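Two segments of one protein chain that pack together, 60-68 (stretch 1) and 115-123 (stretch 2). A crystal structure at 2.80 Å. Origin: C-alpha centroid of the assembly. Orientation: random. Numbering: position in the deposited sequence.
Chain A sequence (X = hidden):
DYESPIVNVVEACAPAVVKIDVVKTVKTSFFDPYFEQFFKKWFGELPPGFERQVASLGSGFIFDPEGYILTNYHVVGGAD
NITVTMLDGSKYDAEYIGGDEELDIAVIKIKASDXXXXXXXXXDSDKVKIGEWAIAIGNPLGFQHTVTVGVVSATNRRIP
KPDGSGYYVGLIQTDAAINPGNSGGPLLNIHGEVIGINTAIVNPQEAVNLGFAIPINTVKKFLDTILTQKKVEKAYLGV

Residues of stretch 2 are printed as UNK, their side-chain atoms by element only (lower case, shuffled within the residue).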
ATOM      1  N   GLY A  60       2.851  -2.214  -2.303  1.00 46.91           N
ATOM      2  CA  GLY A  60       1.824  -3.224  -2.363  1.00 46.83           C
ATOM      3  C   GLY A  60       2.354  -4.400  -1.594  1.00 47.65           C
ATOM      4  O   GLY A  60       3.457  -4.331  -1.056  1.00 47.54           O
ATOM      5  N   PHE A  61       1.595  -5.484  -1.539  1.00 47.86           N
ATOM      6  CA  PHE A  61       2.071  -6.632  -0.811  1.00 49.51           C
ATOM      7  C   PHE A  61       1.453  -7.942  -1.272  1.00 52.64           C
ATOM      8  O   PHE A  61       0.264  -8.017  -1.618  1.00 53.55           O
ATOM      9  CB  PHE A  61       1.861  -6.418   0.695  1.00 46.40           C
ATOM     10  CG  PHE A  61       0.442  -6.127   1.082  1.00 42.62           C
ATOM     11  CD1 PHE A  61      -0.374  -7.130   1.573  1.00 41.90           C
ATOM     12  CD2 PHE A  61      -0.074  -4.843   0.970  1.00 43.09           C
ATOM     13  CE1 PHE A  61      -1.687  -6.858   1.943  1.00 42.59           C
ATOM     14  CE2 PHE A  61      -1.382  -4.560   1.337  1.00 41.90           C
ATOM     15  CZ  PHE A  61      -2.191  -5.569   1.827  1.00 42.81           C
ATOM     16  N   ILE A  62       2.297  -8.970  -1.282  1.00 53.92           N
ATOM     17  CA  ILE A  62       1.915 -10.306  -1.697  1.00 55.29           C
ATOM     18  C   ILE A  62       1.106 -10.934  -0.579  1.00 56.83           C
ATOM     19  O   ILE A  62       1.582 -11.039   0.558  1.00 57.47           O
ATOM     20  CB  ILE A  62       3.176 -11.159  -1.983  1.00 54.92           C
ATOM     21  CG1 ILE A  62       4.058 -10.439  -3.017  1.00 53.45           C
ATOM     22  CG2 ILE A  62       2.771 -12.537  -2.479  1.00 53.06           C
ATOM     23  CD1 ILE A  62       5.500 -10.878  -3.032  1.00 49.20           C
ATOM     24  N   PHE A  63      -0.119 -11.347  -0.904  1.00 58.57           N
ATOM     25  CA  PHE A  63      -0.995 -11.957   0.086  1.00 60.31           C
ATOM     26  C   PHE A  63      -1.189 -13.452  -0.093  1.00 62.09           C
ATOM     27  O   PHE A  63      -1.910 -14.085   0.676  1.00 61.98           O
ATOM     28  CB  PHE A  63      -2.353 -11.237   0.119  1.00 59.64           C
ATOM     29  CG  PHE A  63      -3.121 -11.269  -1.182  1.00 59.13           C
ATOM     30  CD1 PHE A  63      -4.023 -12.290  -1.449  1.00 59.25           C
ATOM     31  CD2 PHE A  63      -3.003 -10.233  -2.105  1.00 59.77           C
ATOM     32  CE1 PHE A  63      -4.810 -12.269  -2.610  1.00 59.29           C
ATOM     33  CE2 PHE A  63      -3.782 -10.206  -3.265  1.00 58.78           C
ATOM     34  CZ  PHE A  63      -4.686 -11.227  -3.515  1.00 58.48           C
ATOM     35  N   ASP A  64      -0.532 -14.018  -1.096  1.00 64.76           N
ATOM     36  CA  ASP A  64      -0.625 -15.449  -1.356  1.00 68.23           C
ATOM     37  C   ASP A  64       0.481 -15.855  -2.325  1.00 67.95           C
ATOM     38  O   ASP A  64       0.594 -15.313  -3.422  1.00 68.36           O
ATOM     39  CB  ASP A  64      -2.025 -15.802  -1.889  1.00 71.75           C
ATOM     40  CG  ASP A  64      -3.009 -16.202  -0.760  1.00 75.03           C
ATOM     41  OD1 ASP A  64      -4.244 -16.125  -0.971  1.00 77.03           O
ATOM     42  OD2 ASP A  64      -2.550 -16.607   0.337  1.00 74.30           O
ATOM     43  N   PRO A  65       1.307 -16.834  -1.920  1.00 68.72           N
ATOM     44  CA  PRO A  65       2.461 -17.408  -2.631  1.00 68.94           C
ATOM     45  C   PRO A  65       2.433 -17.436  -4.153  1.00 68.97           C
ATOM     46  O   PRO A  65       3.470 -17.292  -4.796  1.00 68.76           O
ATOM     47  CB  PRO A  65       2.587 -18.806  -2.019  1.00 68.98           C
ATOM     48  CG  PRO A  65       1.194 -19.106  -1.530  1.00 68.62           C
ATOM     49  CD  PRO A  65       0.806 -17.792  -0.920  1.00 68.67           C
ATOM     50  N   GLU A  66       1.252 -17.618  -4.725  1.00 70.21           N
ATOM     51  CA  GLU A  66       1.104 -17.668  -6.174  1.00 70.61           C
ATOM     52  C   GLU A  66       1.570 -16.372  -6.839  1.00 69.77           C
ATOM     53  O   GLU A  66       1.696 -16.313  -8.061  1.00 70.80           O
ATOM     54  CB  GLU A  66      -0.357 -17.938  -6.554  1.00 73.31           C
ATOM     55  CG  GLU A  66      -1.144 -18.717  -5.507  1.00 76.42           C
ATOM     56  CD  GLU A  66      -1.654 -17.821  -4.379  1.00 79.53           C
ATOM     57  OE1 GLU A  66      -2.024 -18.358  -3.311  1.00 80.53           O
ATOM     58  OE2 GLU A  66      -1.695 -16.579  -4.564  1.00 80.65           O
ATOM     59  N   GLY A  67       1.817 -15.334  -6.046  1.00 68.21           N
ATOM     60  CA  GLY A  67       2.278 -14.079  -6.615  1.00 65.59           C
ATOM     61  C   GLY A  67       1.199 -13.021  -6.684  1.00 64.80           C
ATOM     62  O   GLY A  67       1.297 -12.057  -7.450  1.00 62.18           O
ATOM     63  N   TYR A  68       0.157 -13.206  -5.885  1.00 64.74           N
ATOM     64  CA  TYR A  68      -0.929 -12.247  -5.854  1.00 65.82           C
ATOM     65  C   TYR A  68      -0.596 -11.074  -4.931  1.00 65.52           C
ATOM     66  O   TYR A  68      -0.145 -11.258  -3.797  1.00 66.26           O
ATOM     67  CB  TYR A  68      -2.217 -12.946  -5.443  1.00 68.15           C
ATOM     68  CG  TYR A  68      -2.860 -13.621  -6.622  1.00 71.07           C
ATOM     69  CD1 TYR A  68      -3.137 -14.988  -6.610  1.00 72.56           C
ATOM     70  CD2 TYR A  68      -3.174 -12.889  -7.773  1.00 71.73           C
ATOM     71  CE1 TYR A  68      -3.712 -15.616  -7.719  1.00 72.93           C
ATOM     72  CE2 TYR A  68      -3.748 -13.504  -8.884  1.00 72.78           C
ATOM     73  CZ  TYR A  68      -4.013 -14.868  -8.851  1.00 73.18           C
ATOM     74  OH  TYR A  68      -4.574 -15.482  -9.949  1.00 73.07           O
ATOM     75  N   UNK A 115       9.932 -21.225  -7.543  1.00 94.26           N
ATOM     76  CA  UNK A 115       9.509 -21.081  -6.160  1.00 92.50           C
ATOM     77  C   UNK A 115       8.420 -20.041  -5.999  1.00 89.97           C
ATOM     78  O   UNK A 115       8.267 -19.133  -6.824  1.00 88.46           O
ATOM     79  c   UNK A 115      11.409 -24.287  -3.854  1.00 98.96           C
ATOM     80  c   UNK A 115      11.527 -21.942  -4.836  1.00 95.80           C
ATOM     81  n   UNK A 115      10.559 -25.317  -3.170  1.00 98.86           N
ATOM     82  c   UNK A 115      10.698 -20.730  -5.252  1.00 93.72           C
ATOM     83  c   UNK A 115      10.649 -22.990  -4.138  1.00 97.57           C
ATOM     84  N   UNK A 116       7.651 -20.207  -4.932  1.00 87.47           N
ATOM     85  CA  UNK A 116       6.581 -19.290  -4.620  1.00 84.00           C
ATOM     86  C   UNK A 116       7.193 -18.149  -3.818  1.00 80.82           C
ATOM     87  O   UNK A 116       8.371 -18.201  -3.448  1.00 80.49           O
ATOM     88  c   UNK A 116       5.494 -20.016  -3.833  1.00 85.83           C
ATOM     89  n   UNK A 116       1.661 -23.282  -4.188  1.00 87.23           N
ATOM     90  c   UNK A 116       4.848 -21.159  -4.625  1.00 87.59           C
ATOM     91  c   UNK A 116       3.637 -21.768  -3.903  1.00 87.58           C
ATOM     92  c   UNK A 116       2.921 -22.777  -4.795  1.00 87.26           C
ATOM     93  N   UNK A 117       6.394 -17.122  -3.554  1.00 76.77           N
ATOM     94  CA  UNK A 117       6.860 -15.945  -2.831  1.00 71.68           C
ATOM     95  C   UNK A 117       6.435 -15.899  -1.370  1.00 68.96           C
ATOM     96  O   UNK A 117       5.617 -16.707  -0.916  1.00 68.69           O
ATOM     97  c   UNK A 117       7.870 -14.275  -5.430  1.00 71.30           C
ATOM     98  c   UNK A 117       6.314 -14.696  -3.512  1.00 71.12           C
ATOM     99  c   UNK A 117       6.607 -14.625  -4.976  1.00 71.12           C
ATOM    100  c   UNK A 117       7.142 -14.466  -7.720  1.00 71.34           C
ATOM    101  c   UNK A 117       8.141 -14.192  -6.797  1.00 72.22           C
ATOM    102  c   UNK A 117       5.874 -14.820  -7.275  1.00 72.06           C
ATOM    103  c   UNK A 117       5.613 -14.898  -5.906  1.00 71.44           C
ATOM    104  N   UNK A 118       7.013 -14.960  -0.605  1.00 66.87           N
ATOM    105  CA  UNK A 118       6.669 -14.800   0.812  1.00 64.40           C
ATOM    106  C   UNK A 118       5.368 -13.998   0.830  1.00 62.16           C
ATOM    107  O   UNK A 118       5.121 -13.194  -0.073  1.00 59.44           O
ATOM    108  c   UNK A 118       8.221 -14.181  -0.937  1.00 65.86           C
ATOM    109  c   UNK A 118       8.279 -13.182   0.190  1.00 65.36           C
ATOM    110  c   UNK A 118       7.851 -14.013   1.367  1.00 64.76           C
ATOM    111  N   UNK A 119       4.535 -14.206   1.840  1.00 61.04           N
ATOM    112  CA  UNK A 119       3.268 -13.493   1.878  1.00 60.98           C
ATOM    113  C   UNK A 119       2.798 -13.143   3.275  1.00 59.99           C
ATOM    114  O   UNK A 119       3.187 -13.781   4.258  1.00 58.57           O
ATOM    115  c   UNK A 119       1.629 -18.063   3.271  1.00 64.57           C
ATOM    116  c   UNK A 119       2.815 -17.824   2.587  1.00 64.12           C
ATOM    117  c   UNK A 119       2.983 -16.621   1.903  1.00 64.16           C
ATOM    118  c   UNK A 119       0.616 -17.112   3.274  1.00 64.81           C
ATOM    119  o   UNK A 119       1.449 -19.254   3.943  1.00 65.82           O
ATOM    120  c   UNK A 119       0.798 -15.907   2.586  1.00 64.18           C
ATOM    121  c   UNK A 119       1.980 -15.646   1.894  1.00 63.77           C
ATOM    122  c   UNK A 119       2.192 -14.330   1.199  1.00 62.22           C
ATOM    123  N   UNK A 120       1.940 -12.125   3.341  1.00 58.52           N
ATOM    124  CA  UNK A 120       1.365 -11.671   4.600  1.00 56.27           C
ATOM    125  C   UNK A 120       0.001 -12.324   4.802  1.00 55.07           C
ATOM    126  O   UNK A 120      -0.624 -12.773   3.855  1.00 54.88           O
ATOM    127  c   UNK A 120       3.669  -9.995   5.059  1.00 51.51           C
ATOM    128  c   UNK A 120       2.422  -9.206   4.702  1.00 53.64           C
ATOM    129  c   UNK A 120       2.607  -8.455   3.396  1.00 51.16           C
ATOM    130  c   UNK A 120       1.209 -10.144   4.597  1.00 55.36           C
ATOM    131  N   UNK A 121      -0.457 -12.384   6.043  1.00 56.08           N
ATOM    132  CA  UNK A 121      -1.755 -12.966   6.336  1.00 57.36           C
ATOM    133  C   UNK A 121      -2.727 -11.867   6.742  1.00 57.09           C
ATOM    134  O   UNK A 121      -2.327 -10.839   7.280  1.00 57.74           O
ATOM    135  c   UNK A 121      -0.568 -15.037   7.197  1.00 65.24           C
ATOM    136  c   UNK A 121      -0.603 -16.169   8.212  1.00 68.72           C
ATOM    137  o   UNK A 121      -0.496 -15.884   9.432  1.00 69.99           O
ATOM    138  o   UNK A 121      -0.741 -17.341   7.786  1.00 69.01           O
ATOM    139  c   UNK A 121      -1.628 -13.986   7.459  1.00 59.44           C
ATOM    140  N   UNK A 122      -4.008 -12.079   6.471  1.00 56.40           N
ATOM    141  CA  UNK A 122      -5.020 -11.091   6.819  1.00 55.14           C
ATOM    142  C   UNK A 122      -5.453 -11.223   8.270  1.00 54.70           C
ATOM    143  O   UNK A 122      -5.509 -12.315   8.825  1.00 53.44           O
ATOM    144  c   UNK A 122      -6.636 -11.121   2.135  1.00 56.14           C
ATOM    145  c   UNK A 122      -5.962 -10.995   4.455  1.00 55.98           C
ATOM    146  c   UNK A 122      -5.449 -10.500   1.748  1.00 55.97           C
ATOM    147  c   UNK A 122      -6.246 -11.242   5.914  1.00 54.90           C
ATOM    148  c   UNK A 122      -4.520 -10.131   2.707  1.00 54.69           C
ATOM    149  c   UNK A 122      -4.780 -10.376   4.051  1.00 55.73           C
ATOM    150  c   UNK A 122      -6.888 -11.362   3.485  1.00 55.74           C
ATOM    151  N   UNK A 123      -5.731 -10.088   8.890  1.00 54.97           N
ATOM    152  CA  UNK A 123      -6.200 -10.101  10.254  1.00 53.67           C
ATOM    153  C   UNK A 123      -7.700  -9.959  10.120  1.00 53.24           C
ATOM    154  O   UNK A 123      -8.266 -10.324   9.090  1.00 52.45           O
TER

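Position 115 carries four carbons in a row ending in a nitrogen, an unbranched chain with an amine at its tip. Its CA-to-CB bond points away from stretch 1, and its side chain does not reach that stretch, so it plays no part in the contact. The residue is lysine, K115. Position 116 has the same composition, four carbons and a terminal nitrogen, but its CA-to-CB bond is directed toward stretch 1, and its CB lies 3.6 Å from CB of P65. This is again lysine; the chain of K116 is extended beyond chi1, and the approach at its base is made by carbon rather than by the amine.

At position 117 one carbon leads to a six-membered ring of carbon alone, with no oxygen attached. One ring carbon lies 3.5 Å from CA of G67, and CB lies 3.9 Å from CD1 of I62. The residue is phenylalanine. At the backbone angles of G67 (phi 104°, psi 20°) a CB would be jammed against the preceding carbonyl O, which by itself calls for glycine; an ideal CB would also stand a tight 3.2 Å from CE2 of F117. The backbone of F117 adds a hydrogen bond, from its N to O of P65 at 3.2 Å.

Position 118 has three carbons that close a ring onto the backbone nitrogen. Its CA-to-CB bond points away from stretch 1, while its backbone O sits 3.4 Å from CB of I62. The closed ring is the mark of proline, P118.

Position 119 shows one carbon, a ring of six carbons and one oxygen on the ring; CD of P65 lies over one face, 3.8 Å from the ring centroid and 13° off the normal, a CH-pi contact. The residue is tyrosine. CA of Y119 approaches O of I62 at 3.3 Å.

Four carbons forked at the second define position 120, one of whose terminal carbons is 3.5 Å from CB of F61. The residue is leucine. N of L120 donates a nearly straight hydrogen bond to O of I62, 3.0 Å long.

Position 121 has three carbons, the third bearing two oxygens; its CA-to-CB bond points away and it makes no contact. A carboxylate at this length is glutamate, E121. Position 122 again has one carbon and an all-carbon six-membered ring, one carbon of which lies 3.6 Å from CB of F63; it is phenylalanine. The rings of F122 and F63 meet obliquely, with centroids 5.8 Å apart and planes at 36°. Position 123 has no side-chain atoms and is out of reach of stretch 1; it is glycine, G123.

The contact buries 625 Å² in total and rests on two kinds of support. Two backbone hydrogen bonds, from L120 and F117 to the carbonyls of I62 and P65, hold the main chains together, and F63 and Y119 approach to 4.9 Å between their CA atoms. Around these bonds, F61, I62, F63 and P65 pack against the aromatic and aliphatic groups of stretch 2, while the side chains of K115 and E121 stay clear.

Stretch 2 115-123: KKFPYLEFG
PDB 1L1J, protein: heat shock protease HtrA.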